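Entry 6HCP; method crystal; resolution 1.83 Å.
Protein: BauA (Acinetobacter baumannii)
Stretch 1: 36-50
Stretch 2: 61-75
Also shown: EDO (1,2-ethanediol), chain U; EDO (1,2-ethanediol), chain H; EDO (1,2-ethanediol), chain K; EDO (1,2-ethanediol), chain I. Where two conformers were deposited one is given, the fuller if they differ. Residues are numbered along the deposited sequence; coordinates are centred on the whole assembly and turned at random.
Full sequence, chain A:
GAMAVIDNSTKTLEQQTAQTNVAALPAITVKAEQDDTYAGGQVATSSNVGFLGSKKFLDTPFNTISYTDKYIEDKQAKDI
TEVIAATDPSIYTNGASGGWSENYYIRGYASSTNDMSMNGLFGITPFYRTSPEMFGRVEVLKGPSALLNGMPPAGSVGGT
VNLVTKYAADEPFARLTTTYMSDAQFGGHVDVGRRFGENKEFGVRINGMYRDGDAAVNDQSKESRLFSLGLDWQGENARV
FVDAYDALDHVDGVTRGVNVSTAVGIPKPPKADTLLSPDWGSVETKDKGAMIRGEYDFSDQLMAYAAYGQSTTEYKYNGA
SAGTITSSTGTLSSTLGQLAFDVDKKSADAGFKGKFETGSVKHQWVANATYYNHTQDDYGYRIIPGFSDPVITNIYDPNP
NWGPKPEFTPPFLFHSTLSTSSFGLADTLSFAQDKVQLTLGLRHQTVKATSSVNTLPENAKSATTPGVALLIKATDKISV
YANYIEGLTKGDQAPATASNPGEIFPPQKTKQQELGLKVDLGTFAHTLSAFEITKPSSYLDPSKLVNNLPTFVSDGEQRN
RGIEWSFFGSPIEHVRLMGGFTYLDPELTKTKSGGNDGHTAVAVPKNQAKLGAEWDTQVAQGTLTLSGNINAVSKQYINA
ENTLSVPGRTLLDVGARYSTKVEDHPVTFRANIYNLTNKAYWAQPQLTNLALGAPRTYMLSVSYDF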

ATOM      1  N   ASP A  36      -5.537  20.672  34.308  1.00 57.73           N
ATOM      2  CA  ASP A  36      -4.471  21.400  33.570  1.00 58.01           C
ATOM      3  C   ASP A  36      -4.479  21.029  32.072  1.00 58.75           C
ATOM      4  O   ASP A  36      -3.661  21.523  31.323  1.00 55.09           O
ATOM      5  N   THR A  37      -5.416  20.182  31.634  1.00 45.61           N
ATOM      6  CA  THR A  37      -5.430  19.647  30.265  1.00 43.19           C
ATOM      7  C   THR A  37      -6.509  20.372  29.456  1.00 39.07           C
ATOM      8  O   THR A  37      -7.599  20.619  29.940  1.00 39.33           O
ATOM      9  N   TYR A  38      -6.199  20.733  28.210  1.00 32.67           N
ATOM     10  CA  TYR A  38      -7.144  21.412  27.350  1.00 37.22           C
ATOM     11  C   TYR A  38      -8.115  20.385  26.745  1.00 30.55           C
ATOM     12  O   TYR A  38      -7.858  19.189  26.769  1.00 33.09           O
ATOM     13  N   ALA A  39      -9.233  20.883  26.226  1.00 32.98           N
ATOM     14  CA  ALA A  39     -10.188  20.056  25.491  1.00 36.95           C
ATOM     15  C   ALA A  39      -9.435  19.210  24.458  1.00 39.24           C
ATOM     16  O   ALA A  39      -8.576  19.719  23.747  1.00 35.68           O
ATOM     17  N   GLY A  40      -9.735  17.909  24.421  1.00 34.57           N
ATOM     18  CA  GLY A  40      -9.040  16.964  23.566  1.00 40.66           C
ATOM     19  C   GLY A  40      -8.058  16.088  24.324  1.00 39.29           C
ATOM     20  O   GLY A  40      -7.711  15.011  23.858  1.00 39.32           O
ATOM     21  N   GLY A  41      -7.479  16.615  25.408  1.00 33.26           N
ATOM     22  CA  GLY A  41      -6.584  15.853  26.257  1.00 36.15           C
ATOM     23  C   GLY A  41      -5.149  15.755  25.722  1.00 28.70           C
ATOM     24  O   GLY A  41      -4.317  15.101  26.349  1.00 34.96           O
ATOM     25  N   GLN A  42      -4.837  16.453  24.624  1.00 30.66           N
ATOM     26  CA  GLN A  42      -3.529  16.243  23.971  1.00 35.04           C
ATOM     27  C   GLN A  42      -2.558  17.411  24.217  1.00 29.37           C
ATOM     28  O   GLN A  42      -1.346  17.236  24.061  1.00 28.44           O
ATOM     29  N   VAL A  43      -3.087  18.544  24.663  1.00 29.26           N
ATOM     30  CA  VAL A  43      -2.321  19.741  24.940  1.00 32.02           C
ATOM     31  C   VAL A  43      -2.704  20.245  26.333  1.00 31.18           C
ATOM     32  O   VAL A  43      -3.867  20.123  26.755  1.00 33.56           O
ATOM     33  N   ALA A  44      -1.733  20.810  27.044  1.00 28.00           N
ATOM     34  CA  ALA A  44      -1.955  21.375  28.390  1.00 28.79           C
ATOM     35  C   ALA A  44      -2.161  22.888  28.297  1.00 32.87           C
ATOM     36  O   ALA A  44      -1.845  23.520  27.296  1.00 35.02           O
ATOM     37  N   THR A  45      -2.696  23.478  29.372  1.00 32.15           N
ATOM     38  CA  THR A  45      -3.124  24.866  29.336  1.00 36.04           C
ATOM     39  C   THR A  45      -2.024  25.800  29.855  1.00 32.18           C
ATOM     40  O   THR A  45      -2.196  27.009  29.833  1.00 36.54           O
ATOM     41  N   SER A  46      -0.964  25.226  30.418  0.50 30.14           N
ATOM     42  CA  SER A  46       0.150  26.022  30.928  0.50 32.82           C
ATOM     43  C   SER A  46       1.471  25.361  30.535  0.50 31.95           C
ATOM     44  O   SER A  46       1.517  24.160  30.225  0.50 31.35           O
ATOM     45  N   SER A  47       2.555  26.132  30.657  1.00 29.93           N
ATOM     46  CA  SER A  47       3.886  25.607  30.467  1.00 29.40           C
ATOM     47  C   SER A  47       4.879  26.418  31.303  1.00 31.59           C
ATOM     48  O   SER A  47       4.561  27.502  31.823  1.00 27.60           O
ATOM     49  N   ASN A  48       6.087  25.876  31.408  1.00 29.87           N
ATOM     50  CA  ASN A  48       7.176  26.519  32.145  1.00 31.11           C
ATOM     51  C   ASN A  48       7.841  27.564  31.245  1.00 32.19           C
ATOM     52  O   ASN A  48       8.385  27.239  30.191  1.00 36.06           O
ATOM     53  N   VAL A  49       7.838  28.817  31.688  1.00 28.43           N
ATOM     54  CA  VAL A  49       8.411  29.884  30.884  1.00 26.03           C
ATOM     55  C   VAL A  49       9.779  30.271  31.460  1.00 32.22           C
ATOM     56  O   VAL A  49       9.949  31.327  32.092  1.00 28.81           O
ATOM     57  N   GLY A  50      10.723  29.336  31.324  1.00 30.11           N
ATOM     58  CA  GLY A  50      12.009  29.398  32.008  1.00 32.51           C
ATOM     59  C   GLY A  50      11.826  29.759  33.470  1.00 33.77           C
ATOM     60  O   GLY A  50      10.926  29.222  34.137  1.00 28.72           O
ATOM     61  N   PRO A  61       3.516  35.802  27.079  1.00 28.05           N
ATOM     62  CA  PRO A  61       3.847  36.642  25.926  1.00 27.58           C
ATOM     63  C   PRO A  61       4.963  36.017  25.077  1.00 26.86           C
ATOM     64  O   PRO A  61       5.886  36.700  24.633  1.00 27.00           O
ATOM     65  N   PHE A  62       4.785  34.728  24.797  1.00 27.19           N
ATOM     66  CA  PHE A  62       5.658  33.912  23.961  1.00 29.17           C
ATOM     67  C   PHE A  62       4.768  32.870  23.289  1.00 29.35           C
ATOM     68  O   PHE A  62       3.662  32.608  23.791  1.00 29.20           O
ATOM     69  N   ASN A  63       5.219  32.346  22.149  1.00 26.12           N
ATOM     70  CA  ASN A  63       4.521  31.279  21.452  1.00 29.00           C
ATOM     71  C   ASN A  63       4.963  29.936  22.050  1.00 30.60           C
ATOM     72  O   ASN A  63       6.123  29.515  21.913  1.00 29.48           O
ATOM     73  N   THR A  64       4.055  29.326  22.815  1.00 27.83           N
ATOM     74  CA  THR A  64       4.309  28.151  23.623  1.00 24.34           C
ATOM     75  C   THR A  64       3.263  27.071  23.320  1.00 30.65           C
ATOM     76  O   THR A  64       2.126  27.373  22.953  1.00 29.41           O
ATOM     77  N   ILE A  65       3.682  25.814  23.463  1.00 27.98           N
ATOM     78  CA  ILE A  65       2.744  24.693  23.393  1.00 29.20           C
ATOM     79  C   ILE A  65       3.263  23.586  24.295  1.00 29.48           C
ATOM     80  O   ILE A  65       4.479  23.425  24.463  1.00 28.35           O
ATOM     81  N   SER A  66       2.338  22.890  24.962  1.00 25.61           N
ATOM     82  CA  SER A  66       2.696  21.754  25.789  1.00 24.57           C
ATOM     83  C   SER A  66       1.858  20.536  25.398  1.00 27.10           C
ATOM     84  O   SER A  66       0.637  20.590  25.463  1.00 27.92           O
ATOM     85  N   TYR A  67       2.542  19.459  25.023  1.00 26.46           N
ATOM     86  CA  TYR A  67       1.900  18.196  24.640  1.00 29.20           C
ATOM     87  C   TYR A  67       1.839  17.280  25.860  1.00 30.35           C
ATOM     88  O   TYR A  67       2.812  17.153  26.602  1.00 27.23           O
ATOM     89  N   THR A  68       0.730  16.542  25.980  1.00 28.33           N
ATOM     90  CA  THR A  68       0.550  15.591  27.096  1.00 28.52           C
ATOM     91  C   THR A  68       1.110  14.218  26.725  1.00 27.88           C
ATOM     92  O   THR A  68       1.256  13.862  25.549  1.00 27.14           O
ATOM     93  N   ASP A  69       1.297  13.400  27.759  1.00 28.46           N
ATOM     94  CA  ASP A  69       1.683  12.028  27.605  1.00 29.70           C
ATOM     95  C   ASP A  69       0.610  11.249  26.821  1.00 27.46           C
ATOM     96  O   ASP A  69       0.950  10.291  26.158  1.00 28.22           O
ATOM     97  N   LYS A  70      -0.655  11.666  26.895  1.00 27.62           N
ATOM     98  CA  LYS A  70      -1.714  11.017  26.104  1.00 31.42           C
ATOM     99  C   LYS A  70      -1.427  11.220  24.604  1.00 30.08           C
ATOM    100  O   LYS A  70      -1.502  10.281  23.807  1.00 27.85           O
ATOM    101  N   TYR A  71      -1.033  12.443  24.219  1.00 28.82           N
ATOM    102  CA  TYR A  71      -0.646  12.723  22.814  1.00 29.45           C
ATOM    103  C   TYR A  71       0.553  11.873  22.396  1.00 24.50           C
ATOM    104  O   TYR A  71       0.551  11.243  21.342  1.00 27.08           O
ATOM    105  N   ILE A  72       1.542  11.762  23.282  1.00 27.27           N
ATOM    106  CA  ILE A  72       2.718  11.003  23.004  1.00 26.64           C
ATOM    107  C   ILE A  72       2.336   9.547  22.690  1.00 29.72           C
ATOM    108  O   ILE A  72       2.884   8.934  21.754  1.00 26.42           O
ATOM    109  N   GLU A  73       1.483   8.946  23.530  0.50 27.95           N
ATOM    110  CA  GLU A  73       1.110   7.546  23.310  0.50 26.69           C
ATOM    111  C   GLU A  73       0.229   7.452  22.051  0.50 24.70           C
ATOM    112  O   GLU A  73       0.313   6.472  21.315  0.50 27.20           O
ATOM    113  N   ASP A  74      -0.602   8.468  21.802  1.00 25.67           N
ATOM    114  CA  ASP A  74      -1.485   8.454  20.627  1.00 28.69           C
ATOM    115  C   ASP A  74      -0.680   8.463  19.316  1.00 33.65           C
ATOM    116  O   ASP A  74      -1.090   7.843  18.329  1.00 29.60           O
ATOM    117  N   LYS A  75       0.473   9.142  19.298  1.00 28.34           N
ATOM    118  CA  LYS A  75       1.345   9.154  18.113  1.00 25.11           C
ATOM    119  C   LYS A  75       2.235   7.906  18.052  1.00 27.33           C
ATOM    120  O   LYS A  75       2.925   7.668  17.039  1.00 26.68           O
TER

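The two stretches meet at a single beta bridge, Val43 with Tyr67, and side chains pack around it. Backbone bonds flank the bridge: Thr68 N donates to Gln42 O (2.9 Å) and Ala44 N to Ser66 O (2.9 Å).

Thr68 points toward stretch 1 with chi1 p. In this rotamer its OG1 donates to Gly41 O at 2.7 Å. The same OG1 caps the helix that follows, accepting a weak bond from Tyr71 N at 3.3 Å. Its CG2 lies 4.1 Å from Thr37 OG1.

Gln42 has the largest covered area. Its chi1 is m and its chi2 t, an extended chain that carries the amide to the helix. There NE2 donates to Asp74 OD2 at 3.0 Å. Asp74, chi1 m, also pairs with Lys70 in a salt bridge, NZ to OD2 2.8 Å, so OD2 serves two donors. Tyr71, chi1 t, sets its CB 3.8 Å from Gln42 CB and its ring edge near the Gln42 amide. An ethanediol O1 (chain I) donates to Gln42 OE1 at a very short 2.4 Å.

Val43 (t) points away overall, yet its CG2 reaches Ile65 CD1 at 4.2 Å and Tyr67 CD1 at 4.4 Å. Ile65 also starts away, but its end comes nearer.

Ser66 (t) points toward stretch 1. Its OG lies 3.7 Å from Ala44 CB and donates to water 1 (2.6 Å), which donates to Ser46 O (2.7 Å). Ser47 and Thr64, both p, point toward each other's stretch. Water 2 joins them, 2.7 Å from Ser47 OG and 2.9 Å from Thr64 OG1. It also bonds to ethanediol O1 of chain H, whose O2 links Ser66 N and Ala44 O.

Farther along, Val49 (t) and Phe62 (m) make an apolar contact, CG1 of Val49 to CD2 of Phe62 at 3.8 Å.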

ATOM      1  CB  ASP A  36      -3.113  21.121  34.224  1.00 66.79           C
ATOM      2  CG  ASP A  36      -1.921  21.190  33.281  1.00 83.89           C
ATOM      3  OD1 ASP A  36      -1.510  22.325  32.907  1.00 66.54           O
ATOM      4  OD2 ASP A  36      -1.402  20.107  32.931  1.00 74.91           O
ATOM      5  CB  THR A  37      -5.628  18.127  30.303  1.00 49.45           C
ATOM      6  OG1 THR A  37      -4.410  17.489  30.690  1.00 51.80           O
ATOM      7  CG2 THR A  37      -6.057  17.549  28.979  1.00 53.05           C
ATOM      8  CB  TYR A  38      -6.388  22.187  26.272  1.00 36.37           C
ATOM      9  CG  TYR A  38      -7.164  23.282  25.595  1.00 33.84           C
ATOM     10  CD1 TYR A  38      -7.520  24.430  26.268  1.00 35.63           C
ATOM     11  CD2 TYR A  38      -7.483  23.191  24.254  1.00 32.77           C
ATOM     12  CE1 TYR A  38      -8.230  25.438  25.644  1.00 34.80           C
ATOM     13  CE2 TYR A  38      -8.180  24.193  23.608  1.00 30.55           C
ATOM     14  CZ  TYR A  38      -8.580  25.312  24.314  1.00 33.97           C
ATOM     15  OH  TYR A  38      -9.218  26.321  23.677  1.00 34.83           O
ATOM     16  CB  ALA A  39     -11.195  20.960  24.826  1.00 41.12           C
ATOM     17  CB  GLN A  42      -3.760  15.931  22.496  1.00 35.56           C
ATOM     18  CG  GLN A  42      -4.354  14.530  22.341  1.00 36.63           C
ATOM     19  CD  GLN A  42      -4.808  14.249  20.937  1.00 41.90           C
ATOM     20  OE1 GLN A  42      -5.070  15.188  20.188  1.00 40.01           O
ATOM     21  NE2 GLN A  42      -4.756  12.968  20.554  1.00 35.70           N
ATOM     22  CB  VAL A  43      -2.622  20.776  23.848  1.00 35.88           C
ATOM     23  CG1 VAL A  43      -2.233  22.189  24.248  1.00 41.21           C
ATOM     24  CG2 VAL A  43      -1.962  20.368  22.538  1.00 37.16           C
ATOM     25  CB  ALA A  44      -0.797  21.014  29.282  1.00 34.15           C
ATOM     26  CB  THR A  45      -4.402  25.066  30.161  1.00 37.00           C
ATOM     27  OG1 THR A  45      -4.137  24.511  31.450  1.00 39.96           O
ATOM     28  CG2 THR A  45      -5.603  24.381  29.548  1.00 47.19           C
ATOM     29  CB  SER A  46       0.048  26.194  32.425  0.50 32.08           C
ATOM     30  OG  SER A  46       0.226  24.950  33.072  0.50 29.00           O
ATOM     31  CB  SER A  47       4.270  25.599  28.999  1.00 30.86           C
ATOM     32  OG  SER A  47       4.429  26.932  28.513  1.00 33.37           O
ATOM     33  CB  ASN A  48       8.228  25.514  32.611  1.00 31.79           C
ATOM     34  CG  ASN A  48       9.108  26.102  33.702  1.00 33.43           C
ATOM     35  OD1 ASN A  48       8.624  26.393  34.790  1.00 38.04           O
ATOM     36  ND2 ASN A  48      10.396  26.224  33.440  1.00 37.86           N
ATOM     37  CB  VAL A  49       7.425  31.053  30.790  1.00 28.32           C
ATOM     38  CG1 VAL A  49       7.919  32.149  29.858  1.00 33.88           C
ATOM     39  CG2 VAL A  49       6.062  30.555  30.340  1.00 30.32           C
ATOM     40  CB  PRO A  61       4.309  37.940  26.576  1.00 27.50           C
ATOM     41  CG  PRO A  61       4.989  37.464  27.840  1.00 28.32           C
ATOM     42  CD  PRO A  61       4.215  36.240  28.300  1.00 32.52           C
ATOM     43  CB  PHE A  62       6.719  33.200  24.805  1.00 28.76           C
ATOM     44  CG  PHE A  62       7.667  34.112  25.533  1.00 27.55           C
ATOM     45  CD1 PHE A  62       8.743  34.682  24.877  1.00 31.69           C
ATOM     46  CD2 PHE A  62       7.445  34.450  26.855  1.00 28.25           C
ATOM     47  CE1 PHE A  62       9.546  35.609  25.522  1.00 32.25           C
ATOM     48  CE2 PHE A  62       8.260  35.356  27.501  1.00 29.89           C
ATOM     49  CZ  PHE A  62       9.308  35.931  26.836  1.00 31.90           C
ATOM     50  CB  ASN A  63       4.765  31.407  19.943  1.00 28.42           C
ATOM     51  CG  ASN A  63       3.889  30.490  19.112  1.00 34.00           C
ATOM     52  OD1 ASN A  63       3.482  29.434  19.574  1.00 38.62           O
ATOM     53  ND2 ASN A  63       3.560  30.908  17.902  1.00 35.25           N
ATOM     54  CB  THR A  64       4.241  28.454  25.119  1.00 31.24           C
ATOM     55  OG1 THR A  64       2.964  29.049  25.396  1.00 36.06           O
ATOM     56  CG2 THR A  64       5.379  29.350  25.560  1.00 29.78           C
ATOM     57  CB  ILE A  65       2.544  24.214  21.940  1.00 29.45           C
ATOM     58  CG1 ILE A  65       1.470  23.120  21.885  1.00 35.92           C
ATOM     59  CG2 ILE A  65       3.853  23.731  21.339  1.00 29.81           C
ATOM     60  CD1 ILE A  65       0.520  23.239  20.746  1.00 44.95           C
ATOM     61  CB  SER A  66       2.505  22.085  27.239  1.00 27.23           C
ATOM     62  OG  SER A  66       2.712  20.946  28.051  1.00 26.38           O
ATOM     63  CB  TYR A  67       2.683  17.516  23.522  1.00 26.04           C
ATOM     64  CG  TYR A  67       2.849  18.364  22.292  1.00 22.51           C
ATOM     65  CD1 TYR A  67       1.810  18.521  21.392  1.00 25.18           C
ATOM     66  CD2 TYR A  67       4.041  19.043  22.040  1.00 24.43           C
ATOM     67  CE1 TYR A  67       1.926  19.373  20.302  1.00 26.46           C
ATOM     68  CE2 TYR A  67       4.165  19.895  20.951  1.00 24.05           C
ATOM     69  CZ  TYR A  67       3.142  19.970  20.019  1.00 27.89           C
ATOM     70  OH  TYR A  67       3.218  20.865  18.982  1.00 26.22           O
ATOM     71  CB  THR A  68      -0.925  15.484  27.509  1.00 31.30           C
ATOM     72  OG1 THR A  68      -1.632  14.864  26.432  1.00 29.07           O
ATOM     73  CG2 THR A  68      -1.548  16.829  27.817  1.00 29.16           C
ATOM     74  CB  ASP A  69       2.027  11.368  28.945  1.00 32.32           C
ATOM     75  CG  ASP A  69       0.964  11.445  30.039  1.00 34.34           C
ATOM     76  OD1 ASP A  69       0.067  12.302  29.974  1.00 39.60           O
ATOM     77  OD2 ASP A  69       1.045  10.623  30.939  1.00 53.12           O
ATOM     78  CB  LYS A  70      -3.096  11.547  26.503  1.00 32.01           C
ATOM     79  CG  LYS A  70      -4.275  10.999  25.679  1.00 35.26           C
ATOM     80  CD  LYS A  70      -4.287   9.482  25.569  1.00 40.31           C
ATOM     81  CE  LYS A  70      -5.636   8.881  25.207  1.00 44.70           C
ATOM     82  NZ  LYS A  70      -6.164   9.420  23.928  1.00 43.59           N
ATOM     83  CB  TYR A  71      -0.352  14.207  22.602  1.00 29.40           C
ATOM     84  CG  TYR A  71      -0.050  14.574  21.173  1.00 29.88           C
ATOM     85  CD1 TYR A  71      -1.014  14.457  20.187  1.00 29.18           C
ATOM     86  CD2 TYR A  71       1.219  14.980  20.794  1.00 30.21           C
ATOM     87  CE1 TYR A  71      -0.759  14.835  18.879  1.00 28.07           C
ATOM     88  CE2 TYR A  71       1.492  15.367  19.496  1.00 28.31           C
ATOM     89  CZ  TYR A  71       0.500  15.293  18.531  1.00 30.02           C
ATOM     90  OH  TYR A  71       0.770  15.654  17.237  1.00 29.93           O
ATOM     91  CB  ILE A  72       3.723  11.121  24.161  1.00 26.28           C
ATOM     92  CG1 ILE A  72       4.201  12.569  24.342  1.00 32.04           C
ATOM     93  CG2 ILE A  72       4.878  10.171  23.968  1.00 29.97           C
ATOM     94  CD1 ILE A  72       4.983  12.775  25.612  1.00 32.15           C
ATOM     95  CB  GLU A  73       0.410   6.946  24.534  0.50 31.18           C
ATOM     96  CG  GLU A  73       1.335   6.681  25.719  0.50 30.94           C
ATOM     97  CD  GLU A  73       2.348   5.548  25.624  0.50 39.30           C
ATOM     98  OE1 GLU A  73       3.356   5.627  26.386  0.50 38.44           O
ATOM     99  OE2 GLU A  73       2.131   4.566  24.835  0.50 27.31           O
ATOM    100  CB  ASP A  74      -2.484   9.599  20.666  1.00 28.56           C
ATOM    101  CG  ASP A  74      -3.624   9.375  21.656  1.00 34.14           C
ATOM    102  OD1 ASP A  74      -3.798   8.219  22.106  1.00 37.65           O
ATOM    103  OD2 ASP A  74      -4.304  10.357  21.984  1.00 33.93           O
ATOM    104  CB  LYS A  75       2.216  10.424  18.127  1.00 27.21           C
ATOM    105  CG  LYS A  75       1.452  11.732  18.118  1.00 25.40           C
ATOM    106  CD  LYS A  75       0.550  11.935  16.897  1.00 32.75           C
ATOM    107  CE  LYS A  75       1.366  12.128  15.634  1.00 36.16           C
ATOM    108  NZ  LYS A  75       0.533  12.365  14.430  1.00 35.90           N
TER
HETATM  109  C1  EDO U 818      -6.343  18.522  20.991  1.00 48.20           C
HETATM  110  O1  EDO U 818      -5.721  19.149  19.847  1.00 46.18           O
HETATM  111  C2  EDO U 818      -5.800  19.217  22.236  1.00 42.05           C
HETATM  112  O2  EDO U 818      -6.009  18.430  23.381  1.00 40.36           O
HETATM  113  C1  EDO H 805       0.599  26.089  26.788  1.00 42.08           C
HETATM  114  O1  EDO H 805       0.414  27.479  27.109  1.00 45.29           O
HETATM  115  C2  EDO H 805      -0.247  25.700  25.576  1.00 40.75           C
HETATM  116  O2  EDO H 805      -0.003  24.312  25.234  1.00 34.44           O
HETATM  117  C1  EDO K 808      -3.439   5.874  17.225  1.00 37.67           C
HETATM  118  O1  EDO K 808      -3.495   6.685  18.455  1.00 39.75           O
HETATM  119  C2  EDO K 808      -4.236   6.620  16.138  1.00 46.61           C
HETATM  120  O2  EDO K 808      -3.590   7.867  15.799  1.00 51.22           O
HETATM  121  C1  EDO I 806      -5.500  16.269  17.051  1.00 38.98           C
HETATM  122  O1  EDO I 806      -5.132  16.786  18.381  1.00 44.37           O
HETATM  123  C2  EDO I 806      -4.298  15.914  16.178  1.00 49.17           C
HETATM  124  O2  EDO I 806      -3.629  14.727  16.580  1.00 52.78           O
HETATM  125  O   HOH W   1       2.761  21.815  30.508  1.00 28.67           O
HETATM  126  O   HOH W   2       2.522  28.847  28.295  1.00 35.33           O